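Local coordinates for acyl-CoA dehydrogenase domain protein Tcur3483 (Thermomonospora curvata, PDB 6WY9) that probably oxidises acyl-CoA-type substrates at a CH-CH group, using bound flavin adenine dinucleotide as the electron acceptor, at residues 371-374 with 375-378; 339-342 with 343-347; 300-303 with 304-308. One frame throughout, in Å; residues are numbered along the deposited sequence.

Interaction 1 (371-374 with 375-378); sequences EQLS and RQGI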
loop_
_atom_site.group_PDB
_atom_site.type_symbol
_atom_site.label_atom_id
_atom_site.label_comp_id
_atom_site.label_asym_id
_atom_site.label_seq_id
_atom_site.Cartn_x
_atom_site.Cartn_y
_atom_site.Cartn_z
ATOM N N GLU A 371 -2.298 13.752 17.445
ATOM C CA GLU A 371 -3.259 14.509 16.651
ATOM C C GLU A 371 -2.575 15.708 15.974
ATOM O O GLU A 371 -2.744 15.929 14.772
ATOM C CB GLU A 371 -4.420 14.944 17.537
ATOM C CG GLU A 371 -5.659 15.431 16.764
ATOM C CD GLU A 371 -5.497 16.830 16.204
ATOM O OE1 GLU A 371 -4.813 17.668 16.851
ATOM O OE2 GLU A 371 -6.085 17.096 15.123
ATOM N N GLN A 372 -1.811 16.513 16.730
ATOM C CA GLN A 372 -1.184 17.672 16.093
ATOM C C GLN A 372 -0.085 17.269 15.092
ATOM O O GLN A 372 0.017 17.860 13.999
ATOM C CB GLN A 372 -0.635 18.639 17.143
ATOM C CG GLN A 372 0.122 19.803 16.479
ATOM C CD GLN A 372 0.392 20.920 17.442
ATOM O OE1 GLN A 372 0.600 20.677 18.623
ATOM N NE2 GLN A 372 0.375 22.162 16.957
ATOM N N LEU A 373 0.695 16.220 15.404
ATOM C CA LEU A 373 1.760 15.780 14.495
ATOM C C LEU A 373 1.195 15.233 13.198
ATOM O O LEU A 373 1.829 15.369 12.153
ATOM C CB LEU A 373 2.656 14.717 15.170
ATOM C CG LEU A 373 3.679 15.311 16.166
ATOM C CD1 LEU A 373 4.325 14.226 17.034
ATOM C CD2 LEU A 373 4.765 16.149 15.447
ATOM N N SER A 374 0.026 14.581 13.243
ATOM C CA SER A 374 -0.646 14.182 12.005
ATOM C C SER A 374 -0.912 15.368 11.089
ATOM O O SER A 374 -0.918 15.212 9.860
ATOM C CB SER A 374 -1.993 13.522 12.307
ATOM O OG SER A 374 -1.811 12.292 12.971
ATOM N N ARG A 375 -1.205 16.534 11.658
ATOM C CA ARG A 375 -1.461 17.697 10.814
ATOM C C ARG A 375 -0.179 18.354 10.333
ATOM O O ARG A 375 -0.252 19.272 9.507
ATOM C CB ARG A 375 -2.324 18.731 11.564
ATOM C CG ARG A 375 -3.685 18.190 12.000
ATOM C CD ARG A 375 -4.464 19.279 12.702
ATOM N NE ARG A 375 -4.306 19.245 14.158
ATOM C CZ ARG A 375 -3.765 20.222 14.894
ATOM N NH1 ARG A 375 -3.247 21.327 14.312
ATOM N NH2 ARG A 375 -3.717 20.065 16.220
ATOM N N GLN A 376 0.980 17.922 10.843
ATOM C CA GLN A 376 2.269 18.467 10.418
ATOM C C GLN A 376 3.073 17.500 9.562
ATOM O O GLN A 376 3.798 17.946 8.663
ATOM C CB GLN A 376 3.123 18.880 11.636
ATOM C CG GLN A 376 2.431 19.742 12.631
ATOM C CD GLN A 376 3.313 20.045 13.832
ATOM O OE1 GLN A 376 4.378 19.456 13.984
ATOM N NE2 GLN A 376 2.873 20.961 14.686
ATOM N N GLY A 377 2.969 16.181 9.825
ATOM C CA GLY A 377 3.739 15.198 9.057
ATOM C C GLY A 377 3.558 15.321 7.554
ATOM O O GLY A 377 4.464 14.996 6.774
ATOM N N ILE A 378 2.386 15.782 7.122
ATOM C CA ILE A 378 2.110 16.009 5.715
ATOM C C ILE A 378 3.093 16.987 5.067
ATOM O O ILE A 378 3.309 16.929 3.850
ATOM C CB ILE A 378 0.634 16.490 5.581
ATOM C CG1 ILE A 378 0.349 17.658 6.549
ATOM C CG2 ILE A 378 -0.340 15.317 5.816
ATOM C CD1 ILE A 378 -1.082 18.203 6.507
#

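Interaction 2 (339-342 with 343-347); sequences THID and VQRTL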
loop_
_atom_site.group_PDB
_atom_site.type_symbol
_atom_site.label_atom_id
_atom_site.label_comp_id
_atom_site.label_asym_id
_atom_site.label_seq_id
_atom_site.Cartn_x
_atom_site.Cartn_y
_atom_site.Cartn_z
ATOM N N THR A 339 7.139 7.079 6.338
ATOM C CA THR A 339 6.923 6.281 7.539
ATOM C C THR A 339 6.380 7.130 8.693
ATOM O O THR A 339 5.511 6.668 9.432
ATOM C CB THR A 339 8.222 5.574 7.930
ATOM O OG1 THR A 339 8.579 4.655 6.889
ATOM C CG2 THR A 339 8.065 4.780 9.247
ATOM N N HIS A 340 6.851 8.376 8.865
ATOM C CA HIS A 340 6.257 9.201 9.928
ATOM C C HIS A 340 4.747 9.344 9.749
ATOM O O HIS A 340 3.988 9.275 10.730
ATOM C CB HIS A 340 6.875 10.600 9.992
ATOM C CG HIS A 340 8.360 10.595 10.154
ATOM N ND1 HIS A 340 9.129 11.727 9.992
ATOM C CD2 HIS A 340 9.223 9.589 10.445
ATOM C CE1 HIS A 340 10.407 11.419 10.166
ATOM N NE2 HIS A 340 10.491 10.124 10.430
ATOM N N ILE A 341 4.293 9.560 8.503
ATOM C CA ILE A 341 2.858 9.680 8.233
ATOM C C ILE A 341 2.133 8.350 8.480
ATOM O O ILE A 341 1.022 8.325 9.026
ATOM C CB ILE A 341 2.614 10.175 6.793
ATOM C CG1 ILE A 341 2.999 11.642 6.626
ATOM C CG2 ILE A 341 1.107 10.074 6.423
ATOM C CD1 ILE A 341 3.065 12.003 5.117
ATOM N N ASP A 342 2.696 7.241 7.996
ATOM C CA ASP A 342 2.093 5.925 8.266
ATOM C C ASP A 342 1.915 5.699 9.778
ATOM O O ASP A 342 0.841 5.307 10.251
ATOM C CB ASP A 342 3.004 4.855 7.640
ATOM C CG ASP A 342 2.460 3.438 7.765
ATOM O OD1 ASP A 342 1.321 3.199 8.246
ATOM O OD2 ASP A 342 3.238 2.539 7.382
ATOM N N VAL A 343 2.956 5.986 10.558
ATOM C CA VAL A 343 2.862 5.805 12.004
ATOM C C VAL A 343 1.827 6.770 12.623
ATOM O O VAL A 343 1.041 6.395 13.519
ATOM C CB VAL A 343 4.271 5.977 12.606
ATOM C CG1 VAL A 343 4.220 5.957 14.159
ATOM C CG2 VAL A 343 5.202 4.863 12.083
ATOM N N GLN A 344 1.820 8.026 12.172
ATOM C CA GLN A 344 0.812 8.963 12.657
ATOM C C GLN A 344 -0.594 8.449 12.390
ATOM O O GLN A 344 -1.451 8.518 13.270
ATOM C CB GLN A 344 1.022 10.354 12.029
ATOM C CG GLN A 344 2.272 11.062 12.625
ATOM C CD GLN A 344 2.898 12.138 11.726
ATOM O OE1 GLN A 344 2.376 12.452 10.648
ATOM N NE2 GLN A 344 4.056 12.683 12.159
ATOM N N ARG A 345 -0.869 7.977 11.159
ATOM C CA ARG A 345 -2.208 7.472 10.842
ATOM C C ARG A 345 -2.553 6.310 11.743
ATOM O O ARG A 345 -3.658 6.221 12.280
ATOM C CB ARG A 345 -2.296 6.976 9.388
ATOM C CG ARG A 345 -2.321 8.066 8.304
ATOM C CD ARG A 345 -2.225 7.410 6.900
ATOM N NE ARG A 345 -3.342 6.485 6.623
ATOM C CZ ARG A 345 -3.798 6.275 5.396
ATOM N NH1 ARG A 345 -3.258 6.929 4.377
ATOM N NH2 ARG A 345 -4.774 5.425 5.169
ATOM N N THR A 346 -1.591 5.402 11.908
ATOM C CA THR A 346 -1.847 4.133 12.567
ATOM C C THR A 346 -2.064 4.325 14.066
ATOM O O THR A 346 -3.005 3.769 14.627
ATOM C CB THR A 346 -0.684 3.170 12.296
ATOM O OG1 THR A 346 -0.525 2.986 10.886
ATOM C CG2 THR A 346 -0.963 1.813 12.958
ATOM N N LEU A 347 -1.209 5.130 14.722
ATOM C CA LEU A 347 -1.361 5.405 16.148
ATOM C C LEU A 347 -2.644 6.171 16.436
ATOM O O LEU A 347 -3.265 5.946 17.485
ATOM C CB LEU A 347 -0.162 6.197 16.730
ATOM C CG LEU A 347 1.209 5.474 16.725
ATOM C CD1 LEU A 347 2.335 6.398 17.297
ATOM C CD2 LEU A 347 1.196 4.067 17.480
#

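Interaction 3 (300-303 with 304-308); sequences RTYA and KLEAM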
loop_
_atom_site.group_PDB
_atom_site.type_symbol
_atom_site.label_atom_id
_atom_site.label_comp_id
_atom_site.label_asym_id
_atom_site.label_seq_id
_atom_site.Cartn_x
_atom_site.Cartn_y
_atom_site.Cartn_z
ATOM N N ARG A 300 3.438 -3.807 12.774
ATOM C CA ARG A 300 3.803 -3.281 11.465
ATOM C C ARG A 300 4.523 -1.948 11.594
ATOM O O ARG A 300 5.553 -1.732 10.949
ATOM C CB ARG A 300 2.569 -3.119 10.551
ATOM C CG ARG A 300 2.891 -2.971 9.068
ATOM C CD ARG A 300 1.595 -2.730 8.181
ATOM N NE ARG A 300 0.876 -1.565 8.706
ATOM C CZ ARG A 300 1.234 -0.305 8.471
ATOM N NH1 ARG A 300 2.287 -0.042 7.678
ATOM N NH2 ARG A 300 0.563 0.704 9.028
ATOM N N THR A 301 4.045 -1.071 12.488
ATOM C CA THR A 301 4.755 0.198 12.651
ATOM C C THR A 301 6.085 -0.005 13.362
ATOM O O THR A 301 7.042 0.717 13.060
ATOM C CB THR A 301 3.894 1.254 13.364
ATOM O OG1 THR A 301 3.360 0.687 14.558
ATOM C CG2 THR A 301 2.742 1.710 12.459
ATOM N N TYR A 302 6.181 -0.953 14.327
ATOM C CA TYR A 302 7.481 -1.290 14.895
ATOM C C TYR A 302 8.493 -1.656 13.783
ATOM O O TYR A 302 9.671 -1.232 13.792
ATOM C CB TYR A 302 7.320 -2.463 15.882
ATOM C CG TYR A 302 8.585 -2.948 16.558
ATOM C CD1 TYR A 302 9.024 -2.373 17.747
ATOM C CD2 TYR A 302 9.350 -4.009 16.032
ATOM C CE1 TYR A 302 10.177 -2.862 18.419
ATOM C CE2 TYR A 302 10.493 -4.473 16.689
ATOM C CZ TYR A 302 10.920 -3.894 17.876
ATOM O OH TYR A 302 12.069 -4.382 18.529
ATOM N N ALA A 303 8.073 -2.525 12.867
ATOM C CA ALA A 303 9.014 -3.013 11.852
ATOM C C ALA A 303 9.451 -1.878 10.928
ATOM O O ALA A 303 10.622 -1.824 10.527
ATOM C CB ALA A 303 8.380 -4.127 11.023
ATOM N N LYS A 304 8.527 -0.977 10.595
ATOM C CA LYS A 304 8.846 0.135 9.691
ATOM C C LYS A 304 9.690 1.195 10.390
ATOM O O LYS A 304 10.570 1.800 9.758
ATOM C CB LYS A 304 7.566 0.743 9.119
ATOM C CG LYS A 304 6.878 -0.175 8.038
ATOM C CD LYS A 304 5.798 0.592 7.306
ATOM C CE LYS A 304 6.416 1.661 6.400
ATOM N NZ LYS A 304 5.296 2.239 5.603
ATOM N N LEU A 305 9.424 1.429 11.690
ATOM C CA LEU A 305 10.263 2.289 12.521
ATOM C C LEU A 305 11.639 1.705 12.725
ATOM O O LEU A 305 12.602 2.470 12.853
ATOM C CB LEU A 305 9.631 2.554 13.906
ATOM C CG LEU A 305 8.438 3.543 13.841
ATOM C CD1 LEU A 305 7.643 3.471 15.190
ATOM C CD2 LEU A 305 8.879 5.008 13.534
ATOM N N GLU A 306 11.758 0.372 12.847
ATOM C CA GLU A 306 13.089 -0.202 12.968
ATOM C C GLU A 306 13.915 0.073 11.710
ATOM O O GLU A 306 15.063 0.503 11.809
ATOM C CB GLU A 306 13.050 -1.702 13.241
ATOM C CG GLU A 306 14.459 -2.239 13.232
ATOM C CD GLU A 306 14.556 -3.735 13.475
ATOM O OE1 GLU A 306 13.864 -4.231 14.387
ATOM O OE2 GLU A 306 15.334 -4.401 12.747
ATOM N N ALA A 307 13.351 -0.166 10.527
ATOM C CA ALA A 307 14.100 0.112 9.298
ATOM C C ALA A 307 14.482 1.593 9.216
ATOM O O ALA A 307 15.626 1.929 8.896
ATOM C CB ALA A 307 13.281 -0.293 8.059
ATOM N N MET A 308 13.531 2.485 9.542
ATOM C CA MET A 308 13.794 3.929 9.498
ATOM C C MET A 308 14.948 4.321 10.390
ATOM O O MET A 308 15.858 5.051 9.985
ATOM C CB MET A 308 12.527 4.709 9.920
ATOM C CG MET A 308 12.795 6.255 10.064
ATOM S SD MET A 308 11.534 7.000 11.131
ATOM C CE MET A 308 12.134 6.523 12.762
HETATM O O HOH W 1 13.767 -5.642 17.017
#

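Interaction 1 (371-374 with 375-378)
In helix 369-380 of the C-terminal domain, E371 and R375 form an i to i+4 salt bridge. R375 NH2 donates to E371 OE1 at 2.7 Å with an N-H...O angle of 162°, on that oxygen's syn lone pair, while R375 NE reaches E371 OE2 at 3.0 Å. The grip is side-on, and with the carboxylate and guanidinium planes 27° apart the two groups are nearly coplanar. The bend of R375 at chi3 (-94°) folds the guanidinium back along the helix, so that one of its faces lies over Q372 CA, 3.5 Å from R375 NH2. Q376 packs its NE2 against Q372 CG at 3.5 Å, and both amide nitrogens donate to G224 O. L373 O is shared by two backbone donors, Q376 N, above its carbonyl plane, and G377 N at 2.7 Å, nearly in line with C=O. R375 NH1 is satisfied by V223 O, and E371 OE2 has a second donor on a neighbouring protein chain. A methionine in place of R375 would probably cost the buried E371 carboxylate this two-bond positive partner and leave V223 O without the NH1 donor. Two paired bonds restrain both groups from rotating, and the nearby positive charge probably favours an ionised E371.

Interaction 2 (339-342 with 343-347)
D342 O takes two hydrogen bonds from T346, four residues on in helix 326-350. From its CB, 3.3 Å from D342 O, T346 carries OG1 back beside its own backbone N (chi1 -58°), where the hydroxyl donates to D342 O at 2.8 Å. That donor stands above the carbonyl plane, 39° out of it, whereas T346 N meets D342 O at 2.9 Å with a smaller tilt of 20°. A threonine hydroxyl bonded to the i-4 carbonyl beside its own N-H is a familiar way for a helix to satisfy such a side chain within itself. T346 OG1 also lies 3.2 Å from D342 OD1, but both carboxylate oxygens of D342 have firmer partners in helix 292-321: R300 at OD1 and K304 at OD2.

On another side of the helix, Q344 runs extended beyond CG, back over the preceding turn. Its CG comes 3.1 Å from H340 O, the acceptor of Q344 N, and NE2 ends near H340 CB. V343 CG2 similarly rests 3.2 Å from T339 O and meets T339 CG2 at 4.0 Å, an apolar contact beside the nearly straight V343 N to T339 O bond. The aliphatic part of R345 starts along I341 O.

Three helices of the same chain pack on this part of 326-350: T339, H340 and T346 touch helix 292-321, V343, Q344 and L347 helix 263-286, and Q344 also reaches L373 and S374 of helix 369-380. I341 and R345 meet a neighbouring protein chain, where the R345 guanidinium bonds a polar side chain.

Interaction 3 (300-303 with 304-308)
K304 runs alongside R300, the residue one turn before it on helix 292-321. K304 N closes the turn on R300 O at 3.1 Å, and the lysine chain follows the same carbonyl, its CG 3.6 Å from R300 O. Farther out, K304 CD packs 3.6 Å from R300 NH1. The bend at K304 chi3 (70°) carries CE off the arginine, and NZ ends 4.3 Å from R300 NH1. This gathering of positive charge has a clear target, since the two charges share the carboxylate of D342.

L305 comes next. Its N bonds T301 O at 2.8 Å, and its CG lies 3.2 Å from that oxygen, while the side chain packs on I273 and W276 of helix 263-286. E306 stretches out from the helix with CG anti to its backbone N (chi1 175°) and crosses the Y302 ring obliquely, the carboxylate and ring planes 79° apart. E306 OE1 and Y302 CE2 are 4.1 Å apart, but a water joins the two side chains: it lies 2.6 Å from Y302 OH and donates to E306 OE1. A307 N bonds A303 O, which also accepts from an aromatic side chain of a neighbouring protein chain.

Helix 292-321 thus lies between helices 263-286 and 326-350 of its own bundle, met through L305 and the basic pair, and a neighbouring protein chain, met through Y302, A303, E306 and A307. Such a helical bundle is the C-terminal domain of the acyl-CoA dehydrogenase family.

Overall arrangement
Along the chain, interaction 3 comes first on helix 292-321, interaction 2 follows on helix 326-350, and interaction 1 is last on helix 369-380. Each closes only a local helical turn, and the three stand in series without nesting or crossing. Their ties are spatial. Interactions 3 and 2, about 10 Å between centres, are joined by the basic pair at D342 and by H340 against M308. Interactions 2 and 1, about 9 Å between centres, meet where Q344 lies against L373, S374 and G377. Interactions 1 and 3 do not touch; helix 326-350 lies against both. Interaction 1 lies nearer the flavin, the side chain of Q376 about 8 Å from the bound cofactor.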